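Apical membrane antigen 1-like protein, soluble form (Toxoplasma gondii, PDB 3ZLE) probably takes part in host-cell invasion as the sporozoite form of apical membrane antigen 1, a parasite surface protein linked to the moving junction. Local coordinates at residues T13-F18 with N375-T380; K20-P25 with D325-I330; P51-A56 with D212-A217; W257-A262 with T315-F320. All coordinates share one frame; numbering follows the deposited sequence.

Contact 1 (T13-F18 with N375-T380); sequences TAFADF and NQFDQT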
# COMPACT_ATOMS: atom_id res chain seq x y z
N THR A 13 19.40 -8.84 15.16
CA THR A 13 18.05 -9.27 14.92
C THR A 13 17.12 -8.11 14.74
O THR A 13 16.21 -8.17 13.93
CB THR A 13 17.53 -10.16 16.06
OG1 THR A 13 18.24 -11.39 16.03
CG2 THR A 13 16.08 -10.46 15.87
N ALA A 14 17.30 -7.09 15.57
CA ALA A 14 16.43 -5.94 15.47
C ALA A 14 16.69 -5.15 14.17
O ALA A 14 15.77 -4.62 13.58
CB ALA A 14 16.56 -5.04 16.71
N PHE A 15 17.94 -5.04 13.74
CA PHE A 15 18.22 -4.26 12.51
C PHE A 15 17.69 -5.03 11.30
O PHE A 15 17.07 -4.47 10.39
CB PHE A 15 19.72 -3.95 12.33
CG PHE A 15 20.35 -3.21 13.48
CD1 PHE A 15 19.63 -2.33 14.26
CD2 PHE A 15 21.70 -3.43 13.81
CE1 PHE A 15 20.22 -1.71 15.37
CE2 PHE A 15 22.32 -2.72 14.85
CZ PHE A 15 21.57 -1.87 15.64
N ALA A 16 17.82 -6.35 11.36
CA ALA A 16 17.50 -7.21 10.23
C ALA A 16 15.99 -7.30 10.11
O ALA A 16 15.43 -7.13 9.02
CB ALA A 16 18.15 -8.60 10.41
N ASP A 17 15.33 -7.28 11.24
CA ASP A 17 13.85 -7.28 11.24
C ASP A 17 13.30 -6.00 10.74
O ASP A 17 12.24 -5.94 10.15
CB ASP A 17 13.30 -7.55 12.65
CG ASP A 17 13.45 -8.98 13.06
OD1 ASP A 17 13.96 -9.79 12.24
OD2 ASP A 17 13.16 -9.29 14.24
N PHE A 18 14.05 -4.92 10.96
CA PHE A 18 13.57 -3.66 10.47
C PHE A 18 13.76 -3.57 8.96
O PHE A 18 12.85 -3.20 8.22
CB PHE A 18 14.28 -2.53 11.20
CG PHE A 18 13.68 -1.18 10.94
CD1 PHE A 18 12.56 -0.75 11.65
CD2 PHE A 18 14.24 -0.33 9.99
CE1 PHE A 18 12.03 0.53 11.44
CE2 PHE A 18 13.75 0.95 9.81
CZ PHE A 18 12.66 1.40 10.56
N ASN A 375 23.63 6.23 20.97
CA ASN A 375 22.72 5.17 20.59
C ASN A 375 21.93 5.35 19.32
O ASN A 375 20.92 4.67 19.12
CB ASN A 375 21.80 4.83 21.77
CG ASN A 375 22.53 4.11 22.86
OD1 ASN A 375 23.71 3.75 22.70
ND2 ASN A 375 21.86 3.86 23.95
N GLN A 376 22.41 6.20 18.41
CA GLN A 376 21.74 6.37 17.11
C GLN A 376 22.69 6.13 15.95
O GLN A 376 23.87 6.36 16.06
CB GLN A 376 21.07 7.74 16.99
CG GLN A 376 19.80 7.87 17.83
CD GLN A 376 19.16 9.25 17.73
OE1 GLN A 376 19.37 9.99 16.76
NE2 GLN A 376 18.34 9.60 18.73
N PHE A 377 22.17 5.54 14.88
CA PHE A 377 22.95 5.32 13.70
C PHE A 377 23.49 6.65 13.21
O PHE A 377 22.77 7.66 13.19
CB PHE A 377 22.12 4.66 12.60
CG PHE A 377 22.20 3.17 12.61
CD1 PHE A 377 23.29 2.52 12.04
CD2 PHE A 377 21.25 2.40 13.30
CE1 PHE A 377 23.37 1.14 12.04
CE2 PHE A 377 21.35 1.01 13.35
CZ PHE A 377 22.40 0.38 12.69
N ASP A 378 24.76 6.65 12.81
CA ASP A 378 25.36 7.82 12.23
C ASP A 378 26.25 7.45 11.04
O ASP A 378 26.98 6.47 11.07
CB ASP A 378 26.16 8.58 13.29
CG ASP A 378 26.26 10.09 12.99
OD1 ASP A 378 25.30 10.66 12.42
OD2 ASP A 378 27.33 10.69 13.28
N GLN A 379 26.05 8.17 9.95
CA GLN A 379 26.86 8.04 8.76
C GLN A 379 27.49 9.40 8.48
O GLN A 379 26.78 10.36 8.26
CB GLN A 379 25.99 7.65 7.57
CG GLN A 379 26.77 7.34 6.30
CD GLN A 379 26.04 6.38 5.42
OE1 GLN A 379 25.37 5.49 5.91
NE2 GLN A 379 26.07 6.63 4.11
N THR A 380 28.81 9.47 8.46
CA THR A 380 29.47 10.75 8.15
C THR A 380 30.66 10.55 7.23
O THR A 380 31.30 9.51 7.27
CB THR A 380 29.99 11.43 9.41
OG1 THR A 380 30.86 10.54 10.08
CG2 THR A 380 28.84 11.83 10.33

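Contact 2 (K20-P25 with D325-I330); sequences KRFNIP and DCFAPI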
# COMPACT_ATOMS: atom_id res chain seq x y z
N LYS A 20 14.08 -6.08 6.80
CA LYS A 20 13.22 -7.09 6.11
C LYS A 20 11.89 -6.48 5.71
O LYS A 20 11.27 -6.91 4.72
CB LYS A 20 12.92 -8.25 7.04
CG LYS A 20 14.01 -9.27 7.21
CD LYS A 20 13.51 -10.39 8.14
CE LYS A 20 14.65 -11.01 8.96
NZ LYS A 20 15.94 -11.14 8.21
N ARG A 21 11.40 -5.56 6.52
CA ARG A 21 10.06 -5.03 6.33
C ARG A 21 9.98 -4.41 4.94
O ARG A 21 8.88 -4.19 4.41
CB ARG A 21 9.77 -3.92 7.33
CG ARG A 21 9.64 -4.27 8.77
CD ARG A 21 9.40 -2.92 9.55
NE ARG A 21 9.12 -3.07 10.98
CZ ARG A 21 7.88 -3.17 11.51
NH1 ARG A 21 6.83 -3.28 10.72
NH2 ARG A 21 7.71 -3.23 12.83
N PHE A 22 11.11 -3.95 4.44
CA PHE A 22 11.09 -3.13 3.21
C PHE A 22 11.36 -3.98 1.97
O PHE A 22 11.43 -3.47 0.84
CB PHE A 22 12.05 -1.90 3.36
CG PHE A 22 11.69 -1.02 4.53
CD1 PHE A 22 10.66 -0.11 4.42
CD2 PHE A 22 12.22 -1.27 5.81
CE1 PHE A 22 10.21 0.61 5.51
CE2 PHE A 22 11.83 -0.52 6.89
CZ PHE A 22 10.76 0.39 6.76
N ASN A 23 11.45 -5.29 2.17
CA ASN A 23 11.53 -6.21 1.04
C ASN A 23 10.15 -6.57 0.55
O ASN A 23 9.60 -7.63 0.85
CB ASN A 23 12.26 -7.46 1.41
CG ASN A 23 12.44 -8.38 0.24
OD1 ASN A 23 11.88 -8.16 -0.84
ND2 ASN A 23 13.26 -9.38 0.43
N ILE A 24 9.56 -5.62 -0.14
CA ILE A 24 8.15 -5.64 -0.54
C ILE A 24 7.67 -6.85 -1.40
O ILE A 24 6.55 -7.36 -1.20
CB ILE A 24 7.81 -4.29 -1.20
CG1 ILE A 24 7.74 -3.20 -0.10
CG2 ILE A 24 6.50 -4.35 -1.98
CD1 ILE A 24 7.25 -1.84 -0.60
N PRO A 25 8.45 -7.24 -2.44
CA PRO A 25 8.02 -8.44 -3.19
C PRO A 25 7.96 -9.64 -2.29
O PRO A 25 7.10 -10.48 -2.44
CB PRO A 25 9.16 -8.65 -4.20
CG PRO A 25 9.84 -7.30 -4.31
CD PRO A 25 9.72 -6.69 -2.94
N ASP A 325 18.74 -2.43 1.11
CA ASP A 325 19.26 -3.32 2.15
C ASP A 325 20.03 -2.54 3.23
O ASP A 325 20.65 -3.11 4.08
CB ASP A 325 20.15 -4.43 1.54
CG ASP A 325 21.35 -3.88 0.79
OD1 ASP A 325 21.66 -2.68 0.95
OD2 ASP A 325 22.08 -4.68 0.12
N CYS A 326 19.94 -1.23 3.21
CA CYS A 326 20.42 -0.47 4.35
C CYS A 326 19.75 0.88 4.36
O CYS A 326 18.98 1.24 3.41
CB CYS A 326 21.95 -0.30 4.30
SG CYS A 326 22.49 0.41 2.73
N PHE A 327 19.95 1.59 5.46
CA PHE A 327 19.53 2.95 5.61
C PHE A 327 20.74 3.82 5.82
O PHE A 327 21.61 3.51 6.64
CB PHE A 327 18.64 3.08 6.84
CG PHE A 327 17.25 2.68 6.59
CD1 PHE A 327 16.39 3.54 5.91
CD2 PHE A 327 16.81 1.40 6.91
CE1 PHE A 327 15.09 3.16 5.66
CE2 PHE A 327 15.50 1.01 6.65
CZ PHE A 327 14.65 1.88 6.05
N ALA A 328 20.76 4.95 5.12
CA ALA A 328 21.74 6.00 5.42
C ALA A 328 21.12 7.05 6.37
O ALA A 328 20.21 7.78 5.96
CB ALA A 328 22.15 6.68 4.10
N PRO A 329 21.57 7.12 7.62
CA PRO A 329 20.87 8.15 8.46
C PRO A 329 21.27 9.56 8.04
O PRO A 329 22.47 9.88 7.98
CB PRO A 329 21.36 7.84 9.90
CG PRO A 329 22.68 7.15 9.70
CD PRO A 329 22.63 6.40 8.38
N ILE A 330 20.28 10.35 7.66
CA ILE A 330 20.48 11.69 7.13
C ILE A 330 19.38 12.54 7.75
O ILE A 330 18.24 12.29 7.52
CB ILE A 330 20.19 11.75 5.61
CG1 ILE A 330 20.94 10.64 4.86
CG2 ILE A 330 20.48 13.16 5.08
CD1 ILE A 330 22.09 11.15 4.02

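Contact 3 (P51-A56 with D212-A217); sequences PVFGKA and DAWQSA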
# COMPACT_ATOMS: atom_id res chain seq x y z
N PRO A 51 -1.04 -4.56 4.67
CA PRO A 51 -2.06 -3.52 4.59
C PRO A 51 -1.53 -2.27 3.90
O PRO A 51 -0.31 -2.01 3.90
CB PRO A 51 -2.42 -3.25 6.06
CG PRO A 51 -1.28 -3.75 6.86
CD PRO A 51 -0.54 -4.77 6.04
N VAL A 52 -2.40 -1.56 3.21
CA VAL A 52 -1.95 -0.44 2.40
C VAL A 52 -2.53 0.80 3.02
O VAL A 52 -3.73 1.06 2.88
CB VAL A 52 -2.50 -0.58 0.97
CG1 VAL A 52 -1.69 0.35 0.01
CG2 VAL A 52 -2.42 -2.03 0.51
N PHE A 53 -1.69 1.60 3.66
CA PHE A 53 -2.17 2.71 4.49
C PHE A 53 -2.51 3.92 3.65
O PHE A 53 -1.70 4.38 2.82
CB PHE A 53 -1.10 3.08 5.51
CG PHE A 53 -1.01 2.11 6.64
CD1 PHE A 53 -0.29 0.93 6.49
CD2 PHE A 53 -1.77 2.28 7.80
CE1 PHE A 53 -0.18 0.04 7.54
CE2 PHE A 53 -1.73 1.33 8.84
CZ PHE A 53 -0.96 0.19 8.67
N GLY A 54 -3.72 4.44 3.83
CA GLY A 54 -4.15 5.62 3.12
C GLY A 54 -4.68 5.37 1.72
O GLY A 54 -5.11 6.31 1.05
N LYS A 55 -4.77 4.09 1.30
CA LYS A 55 -5.37 3.78 0.03
C LYS A 55 -6.86 3.97 -0.01
O LYS A 55 -7.59 3.35 0.76
CB LYS A 55 -5.01 2.39 -0.46
CG LYS A 55 -5.88 1.83 -1.58
CD LYS A 55 -5.11 0.82 -2.46
CE LYS A 55 -6.09 0.02 -3.30
NZ LYS A 55 -5.45 -0.99 -4.23
N ALA A 56 -7.32 4.80 -0.97
CA ALA A 56 -8.73 4.99 -1.20
C ALA A 56 -9.00 4.77 -2.70
O ALA A 56 -8.10 4.90 -3.53
CB ALA A 56 -9.14 6.42 -0.77
N ASP A 212 -2.15 -10.57 12.79
CA ASP A 212 -1.53 -9.40 13.46
C ASP A 212 -0.10 -9.21 12.97
O ASP A 212 0.56 -8.23 13.34
CB ASP A 212 -1.55 -9.64 14.99
CG ASP A 212 -2.92 -9.50 15.56
OD1 ASP A 212 -3.76 -8.73 15.01
OD2 ASP A 212 -3.18 -10.09 16.64
N ALA A 213 0.40 -10.11 12.09
CA ALA A 213 1.84 -10.07 11.75
C ALA A 213 2.26 -8.77 11.10
O ALA A 213 3.45 -8.41 11.18
CB ALA A 213 2.24 -11.26 10.85
N TRP A 214 1.40 -8.22 10.25
CA TRP A 214 1.69 -6.95 9.55
C TRP A 214 2.42 -5.97 10.45
O TRP A 214 3.28 -5.27 9.99
CB TRP A 214 0.39 -6.27 9.01
CG TRP A 214 -0.51 -5.79 10.11
CD1 TRP A 214 -1.47 -6.53 10.78
CD2 TRP A 214 -0.49 -4.47 10.75
NE1 TRP A 214 -2.08 -5.73 11.77
CE2 TRP A 214 -1.46 -4.49 11.79
CE3 TRP A 214 0.24 -3.29 10.52
CZ2 TRP A 214 -1.69 -3.38 12.61
CZ3 TRP A 214 0.02 -2.20 11.32
CH2 TRP A 214 -0.94 -2.25 12.38
N GLN A 215 2.03 -5.86 11.71
CA GLN A 215 2.60 -4.88 12.59
C GLN A 215 4.09 -4.95 12.67
O GLN A 215 4.71 -4.00 12.77
CB GLN A 215 1.98 -4.92 13.97
CG GLN A 215 2.23 -3.69 14.79
CD GLN A 215 1.37 -3.53 16.03
OE1 GLN A 215 0.22 -3.79 16.02
NE2 GLN A 215 1.95 -3.06 17.04
N SER A 216 4.61 -6.13 12.53
CA SER A 216 5.99 -6.47 12.64
C SER A 216 6.69 -6.76 11.35
O SER A 216 7.85 -6.73 11.30
CB SER A 216 6.08 -7.72 13.41
OG SER A 216 5.84 -7.52 14.72
N ALA A 217 5.97 -7.13 10.33
CA ALA A 217 6.55 -7.65 9.12
C ALA A 217 6.50 -6.70 7.97
O ALA A 217 7.21 -6.80 7.06
CB ALA A 217 5.85 -8.90 8.74

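Contact 4 (W257-A262 with T315-F320); sequences WKRVFA and TICAIF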
# COMPACT_ATOMS: atom_id res chain seq x y z
N TRP A 257 5.06 11.19 -0.78
CA TRP A 257 4.40 10.00 -0.27
C TRP A 257 3.24 9.57 -1.19
O TRP A 257 3.07 8.40 -1.49
CB TRP A 257 3.92 10.26 1.16
CG TRP A 257 2.98 9.20 1.70
CD1 TRP A 257 3.30 7.95 2.11
CD2 TRP A 257 1.55 9.32 1.86
NE1 TRP A 257 2.16 7.27 2.53
CE2 TRP A 257 1.08 8.10 2.39
CE3 TRP A 257 0.64 10.37 1.67
CZ2 TRP A 257 -0.29 7.86 2.69
CZ3 TRP A 257 -0.72 10.15 1.98
CH2 TRP A 257 -1.15 8.92 2.55
N LYS A 258 2.49 10.54 -1.69
CA LYS A 258 1.43 10.28 -2.65
C LYS A 258 1.93 9.84 -4.02
O LYS A 258 1.28 9.06 -4.71
CB LYS A 258 0.58 11.50 -2.82
CG LYS A 258 -0.46 11.62 -1.75
CD LYS A 258 -1.22 12.91 -1.86
CE LYS A 258 -2.28 12.93 -0.79
NZ LYS A 258 -2.98 14.22 -0.65
N ARG A 259 3.10 10.36 -4.40
CA ARG A 259 3.62 10.15 -5.72
C ARG A 259 4.09 8.73 -5.91
O ARG A 259 3.93 8.16 -6.99
CB ARG A 259 4.78 11.11 -5.96
CG ARG A 259 5.30 11.12 -7.38
CD ARG A 259 5.48 12.56 -7.87
NE ARG A 259 6.81 13.08 -7.64
CZ ARG A 259 7.09 14.38 -7.41
NH1 ARG A 259 6.12 15.26 -7.28
NH2 ARG A 259 8.33 14.77 -7.32
N VAL A 260 4.80 8.19 -4.93
CA VAL A 260 5.32 6.87 -5.04
C VAL A 260 4.20 5.85 -5.23
O VAL A 260 4.32 4.92 -6.03
CB VAL A 260 6.22 6.56 -3.84
CG1 VAL A 260 5.43 6.56 -2.54
CG2 VAL A 260 7.04 5.35 -4.04
N PHE A 261 3.07 6.09 -4.60
CA PHE A 261 1.97 5.16 -4.69
C PHE A 261 1.34 5.25 -6.08
O PHE A 261 0.94 4.24 -6.66
CB PHE A 261 0.89 5.50 -3.61
CG PHE A 261 -0.37 4.69 -3.75
CD1 PHE A 261 -0.39 3.32 -3.38
CD2 PHE A 261 -1.48 5.22 -4.37
CE1 PHE A 261 -1.53 2.59 -3.49
CE2 PHE A 261 -2.65 4.47 -4.49
CZ PHE A 261 -2.64 3.13 -4.11
N ALA A 262 1.25 6.46 -6.61
CA ALA A 262 0.55 6.67 -7.90
C ALA A 262 1.45 6.54 -9.12
O ALA A 262 0.98 6.66 -10.22
CB ALA A 262 -0.15 8.02 -7.91
N THR A 315 14.08 20.08 -2.78
CA THR A 315 13.60 18.79 -2.33
C THR A 315 13.21 17.85 -3.47
O THR A 315 12.38 18.16 -4.33
CB THR A 315 12.46 18.87 -1.28
OG1 THR A 315 11.34 19.53 -1.84
CG2 THR A 315 12.92 19.61 -0.01
N ILE A 316 13.80 16.67 -3.43
CA ILE A 316 13.66 15.67 -4.49
C ILE A 316 12.84 14.47 -3.96
O ILE A 316 13.10 14.00 -2.86
CB ILE A 316 15.08 15.19 -4.89
CG1 ILE A 316 15.94 16.38 -5.33
CG2 ILE A 316 15.04 14.14 -5.98
CD1 ILE A 316 15.26 17.29 -6.35
N CYS A 317 11.88 13.99 -4.74
CA CYS A 317 11.29 12.66 -4.55
C CYS A 317 11.91 11.66 -5.53
O CYS A 317 11.56 11.66 -6.72
CB CYS A 317 9.82 12.72 -4.83
SG CYS A 317 8.90 11.26 -4.33
N ALA A 318 12.86 10.88 -5.06
CA ALA A 318 13.59 9.92 -5.92
C ALA A 318 12.98 8.54 -5.77
O ALA A 318 13.24 7.83 -4.78
CB ALA A 318 15.07 9.87 -5.57
N ILE A 319 12.18 8.16 -6.75
CA ILE A 319 11.49 6.89 -6.71
C ILE A 319 12.29 5.78 -7.40
O ILE A 319 12.72 5.92 -8.53
CB ILE A 319 10.16 7.02 -7.39
CG1 ILE A 319 9.22 7.89 -6.55
CG2 ILE A 319 9.61 5.66 -7.77
CD1 ILE A 319 8.05 8.44 -7.34
N PHE A 320 12.46 4.67 -6.72
CA PHE A 320 13.33 3.65 -7.28
C PHE A 320 12.68 2.29 -7.20
O PHE A 320 11.68 2.11 -6.51
CB PHE A 320 14.69 3.66 -6.59
CG PHE A 320 14.63 3.33 -5.11
CD1 PHE A 320 14.37 4.32 -4.16
CD2 PHE A 320 14.93 2.04 -4.66
CE1 PHE A 320 14.40 4.05 -2.82
CE2 PHE A 320 14.89 1.73 -3.31
CZ PHE A 320 14.60 2.74 -2.38
O HOH W 1 9.80 12.36 -8.44

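Contact 1 (T13-F18 with N375-T380)
Phe15 on helix 13-20 and Phe377 on strand 376-383 carry this contact alone. The pair is T-shaped, with Phe15 giving a face and Phe377 an edge. The first segment starts the helix. Thr13 O accepts a bond from Asp17 N at 3.0 Å. Ala14 O does the same for Phe18 N at 3.1 Å. This regular winding fixes the direction in which Phe15 leaves the helix, toward the strand. Its CG lies opposite the carbonyl carbon and beside the backbone N (chi1 -57°). The ring is therefore carried out from the helix to meet the incoming ring of Phe377. The two side chains come from opposite directions. They bridge backbones whose nearest CA atoms, those of Phe15 and Phe377, are 10.8 Å apart. The leading edge of Phe377 is its CE2 and CZ. CZ sits over the centre of the Phe15 ring, 3.7 Å above its plane. The closest atoms are Phe15 CE1 and Phe377 CE2, at 3.6 Å. The ring centroids lie 4.9 Å apart and the planes meet at 70°. Phe15 CD1 lies in the plane of the Phe377 ring, at its edge. The contact is buried and wholly apolar. Three residues on, at the end of the segment, Phe18 turns to Leu347 and Pro348, and its ring meets that of Phe22. Phe377 also stacks on Trp9 and touches Pro329 of strand 326-330. The pair thus joins the N-terminal helix to the C-terminal three-stranded sheet, with strand 326-330 alongside.

Contact 2 (K20-P25 with D325-I330)
Phe22 and Phe327 form the tight part of this contact, a buried edge-to-face pair. The ring of Phe327 sends its CE2-CZ edge toward one face of Phe22, reaching it near the rim and not over the centre. Phe327 CZ approaches Phe22 CE2 to 3.8 Å, and Phe327 CE2 lies 4.1 Å from Phe22 CD2. The planes are nearly perpendicular, at 84°, with centroids 5.4 Å apart. In Phe327, CG lies opposite the carbonyl carbon (chi1 -81°), which swings the ring off the strand toward Phe22. The opposite face of Phe22 carries Arg21 CB, so that ring is held between two residues. Phe228 meets both rings and extends the aromatic cluster.

The other side is looser. Lys20 is exposed, and Asn23 is partly so. They open and close a type I turn, tied by Asn23 N to Lys20 O at 3.0 Å. Asn23 then serves as N-cap of helix 24-27, through a weak bond to Gln26 N. On the strand side, Asp325 and Cys326 both pair with Gly229. This is a classic beta bulge at the start of edge strand 326-330, which the Cys326-Cys236 disulfide fastens within its three-stranded antiparallel sheet.

Contact 3 (P51-A56 with D212-A217)
Trp214 crosses both Pro51 and Phe53 at about a right angle, and each meets a different part of its side chain. Pro51 packs near the base: its CD lies 3.5 Å from Trp214 CB, and its CG is 3.9 Å from Trp214 CG. Phe53 reaches the far rim of the indole with its tip atom, CZ, which is 3.7 Å from Trp214 CZ3. Trp214 CZ3 lies in the plane of the Phe53 ring, at its edge. The two rings are tilted at 49°, an oblique meeting that is neither a stack nor a T. Trp214 takes the crowded rotamer, with CG between the backbone N and the carbonyl carbon (chi1 67°). This puts the indole where Pro51 and Phe53 can both reach it. Gln215 CB covers one indole face, 3.9 Å above its centre.

Ile121 of helix 120-129 touches all three side chains. The Cys50-Cys218 disulfide joins residues directly flanking the two segments, so covalent and apolar links hold the same junction. Trp214 is amphipathic here. Its CB and inner indole pack on Pro51 and its CZ3 rim on Phe53, while NE1 donates to Thr119 OG1. A glycerol, probably from the crystallisation liquor, also lies beside it. The hydrogen bond should fix the rotation of an indole that apolar contacts alone would hold less specifically.

Contact 4 (W257-A262 with T315-F320)
Arg259 leaves its helix with CG opposite the backbone N, then bends at chi2 (133°) and chi3 (92°). The bends bring the guanidinium beside Cys317. Arg259 NH2 lies 3.6 Å from Cys317 CB, at an oblique angle to the guanidinium plane. Cys317 is joined in a disulfide to Cys256, the residue just before the helical segment. Ile319 has CG1 beside its backbone N and an extended second torsion, and CD1 points at the helix. There CD1 touches Arg259 CG at 3.8 Å and Val260 CA at 3.9 Å. Val260 CG2 meets Ile319 CG1 more loosely, at 4.2 Å. The helix runs roughly along the strand, with segment axes 9.2 Å apart and their directions 26° from parallel.

A water links the guanidinium to the strand backbone. It accepts from Arg259 NH2 at 3.0 Å and donates to Cys317 O at 2.6 Å. Arg259 NH2 also bonds to Gln249 O on the neighbouring strand, and NH1 forms a salt bridge with Glu255 one helical turn back. Together these partners hold the guanidinium in place. This helix laid on an antiparallel sheet is consistent with the PAN-type domain of the AMA1 family. The chemistry is layered: a disulfide ties the first turn of the helix to the strand, aliphatic packing fills the middle, and a charged group, likely steadied by Glu255, seals the rim through direct and water-mediated bonds to backbone carbonyls.

From the N terminus, helix 13-20 opens contact 1, which closes only at strand 376-383 near the C terminus and so encloses the other three. Contact 2 opens at the end of that helix and closes at strand 326-330. Contacts 3 and 4 lie within its span, one after the other, and none of the loops cross. Contacts 1 and 2 touch through Phe18 with Phe327 and Pro329 with Gln379. Contact 2 reaches contact 3 by a probable hydrogen bond from Arg21 to Gln215 O. Contacts 3 and 4 meet where Lys55 packs on Phe261. Contacts 1 and 2 tie the N-terminal segment to two late sheets; contact 3 joins strand 52-53 to helix 214-217, and contact 4 lays helix 253-262 on its sheet.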